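Local coordinates for protein leucine aminopeptidase (Parabacteroides distasonis, PDB 3TC8) that binds zinc and, as a member of peptidase family M28, probably acts as an aminopeptidase or a glutaminyl-peptide cyclotransferase, at residues A125-S130 / A158-T163. Residues are numbered along the deposited sequence; the frame is centred on the assembly and turned at random.
Sequences ADDGGS and AEDYGT
Asp-127 and Asp-160 reach from opposite directions to a zinc ion, their carboxylate planes turned 48° apart. Asp-127 OD2 comes within 3.1 Å of Asp-160 OD2, a closeness that two anionic acceptors tolerate because both bind the same metal; His-281 NE2 completes the protein ligands. Short aspartates suit this place as hard oxygen donors. In Asp-127, CG stands anti to the backbone N (chi1 -166°), which carries the carboxylate across towards the loop 158-163. A water adds a second link, donating to Asp-160 OD2 at 2.7 Å and to Asp-127 O at 2.9 Å. This is the zinc centre of an M28 exopeptidase, with Asp-160 from the loop after strand 150-156 and Asp-127 centring an inverse gamma turn in the first turn of helix 125-144; Gly-128 follows at positive phi, where a CB would jam against Asp-127 O. Glu-159 OE1 stays 4.3 Å from Asp-127 OD1, near but not touching; directly preceding a zinc ligand, Glu-159 is probably the general base, as in M28 relatives. Further out, His-102 NE2 hydrogen-bonds Asp-127 OD1, helping fix the carboxylate's rotation, while Asp-285 takes the backbone N-H groups of Asp-126 and Asp-127. Ser-130's short side chain folds back, OG donating to a lone pair of Asp-126 O (2.7 Å) and accepting from Val-202 N, which ties helix to loop.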
loop_
_atom_site.group_PDB
_atom_site.type_symbol
_atom_site.label_atom_id
_atom_site.label_comp_id
_atom_site.label_asym_id
_atom_site.label_seq_id
_atom_site.Cartn_x
_atom_site.Cartn_y
_atom_site.Cartn_z
ATOM N N ALA A 125 8.508 -4.576 -6.797
ATOM C CA ALA A 125 9.137 -3.346 -6.340
ATOM C C ALA A 125 8.091 -2.225 -6.277
ATOM O O ALA A 125 8.042 -1.509 -5.266
ATOM C CB ALA A 125 10.252 -2.946 -7.302
ATOM N N ASP A 126 7.321 -2.023 -7.352
ATOM C CA ASP A 126 6.290 -1.008 -7.333
ATOM C C ASP A 126 5.023 -1.550 -6.682
ATOM O O ASP A 126 4.395 -0.869 -5.859
ATOM C CB ASP A 126 6.035 -0.465 -8.722
ATOM C CG ASP A 126 5.354 0.881 -8.761
ATOM O OD1 ASP A 126 5.371 1.599 -7.743
ATOM O OD2 ASP A 126 4.814 1.207 -9.844
ATOM N N ASP A 127 4.591 -2.755 -7.062
ATOM C CA ASP A 127 3.395 -3.398 -6.542
ATOM C C ASP A 127 3.750 -4.127 -5.260
ATOM O O ASP A 127 4.041 -5.318 -5.239
ATOM C CB ASP A 127 2.854 -4.293 -7.594
ATOM C CG ASP A 127 1.458 -4.777 -7.376
ATOM O OD1 ASP A 127 0.890 -4.607 -6.290
ATOM O OD2 ASP A 127 0.952 -5.402 -8.352
ATOM N N GLY A 128 3.750 -3.380 -4.174
ATOM C CA GLY A 128 4.112 -3.791 -2.834
ATOM C C GLY A 128 5.222 -2.930 -2.250
ATOM O O GLY A 128 5.035 -2.201 -1.264
ATOM N N GLY A 129 6.397 -2.980 -2.831
ATOM C CA GLY A 129 7.509 -2.266 -2.261
ATOM C C GLY A 129 7.300 -0.795 -2.108
ATOM O O GLY A 129 7.655 -0.221 -1.085
ATOM N N SER A 130 6.732 -0.145 -3.114
ATOM C CA SER A 130 6.673 1.334 -3.138
ATOM C C SER A 130 5.809 1.870 -2.010
ATOM O O SER A 130 6.224 2.801 -1.314
ATOM C CB SER A 130 6.175 1.844 -4.470
ATOM O OG SER A 130 4.808 1.493 -4.693
ATOM N N ALA A 158 -0.956 -10.714 1.816
ATOM C CA ALA A 158 -1.755 -11.589 0.969
ATOM C C ALA A 158 -2.768 -10.787 0.147
ATOM O O ALA A 158 -3.883 -11.267 -0.105
ATOM C CB ALA A 158 -2.393 -12.683 1.774
ATOM N N GLU A 159 -2.362 -9.632 -0.364
ATOM C CA GLU A 159 -3.204 -8.859 -1.229
ATOM C C GLU A 159 -3.199 -9.365 -2.665
ATOM O O GLU A 159 -4.192 -9.196 -3.360
ATOM C CB GLU A 159 -2.779 -7.384 -1.191
ATOM C CG GLU A 159 -3.593 -6.450 -2.095
ATOM C CD GLU A 159 -3.237 -6.405 -3.560
ATOM O OE1 GLU A 159 -2.057 -6.696 -3.874
ATOM O OE2 GLU A 159 -4.164 -6.074 -4.386
ATOM N N ASP A 160 -2.046 -9.897 -3.078
ATOM C CA ASP A 160 -1.766 -10.061 -4.516
ATOM C C ASP A 160 -1.614 -11.549 -4.903
ATOM O O ASP A 160 -0.871 -11.859 -5.834
ATOM C CB ASP A 160 -0.539 -9.254 -4.925
ATOM C CG ASP A 160 -0.696 -8.583 -6.255
ATOM O OD1 ASP A 160 -1.785 -8.589 -6.842
ATOM O OD2 ASP A 160 0.255 -8.007 -6.727
ATOM N N TYR A 161 -2.400 -12.395 -4.257
ATOM C CA TYR A 161 -2.430 -13.850 -4.480
ATOM C C TYR A 161 -3.784 -14.255 -5.089
ATOM O O TYR A 161 -4.203 -15.401 -4.970
ATOM C CB TYR A 161 -2.137 -14.593 -3.156
ATOM C CG TYR A 161 -1.338 -15.882 -3.243
ATOM C CD1 TYR A 161 -1.837 -17.047 -3.858
ATOM C CD2 TYR A 161 -0.096 -15.980 -2.630
ATOM C CE1 TYR A 161 -1.094 -18.202 -3.841
ATOM C CE2 TYR A 161 0.626 -17.158 -2.583
ATOM C CZ TYR A 161 0.098 -18.269 -3.205
ATOM O OH TYR A 161 0.829 -19.449 -3.151
ATOM N N GLY A 162 -4.444 -13.346 -5.782
ATOM C CA GLY A 162 -5.719 -13.634 -6.410
ATOM C C GLY A 162 -5.572 -14.463 -7.663
ATOM O O GLY A 162 -4.475 -14.674 -8.194
ATOM N N THR A 163 -6.704 -14.959 -8.140
ATOM C CA THR A 163 -6.763 -15.863 -9.287
ATOM C C THR A 163 -5.949 -15.302 -10.443
ATOM O O THR A 163 -6.206 -14.174 -10.893
ATOM C CB THR A 163 -8.214 -16.042 -9.755
ATOM O OG1 THR A 163 -8.997 -16.477 -8.637
ATOM C CG2 THR A 163 -8.294 -17.048 -10.905
HETATM O O HOH W 1 2.846 -7.930 -5.889
#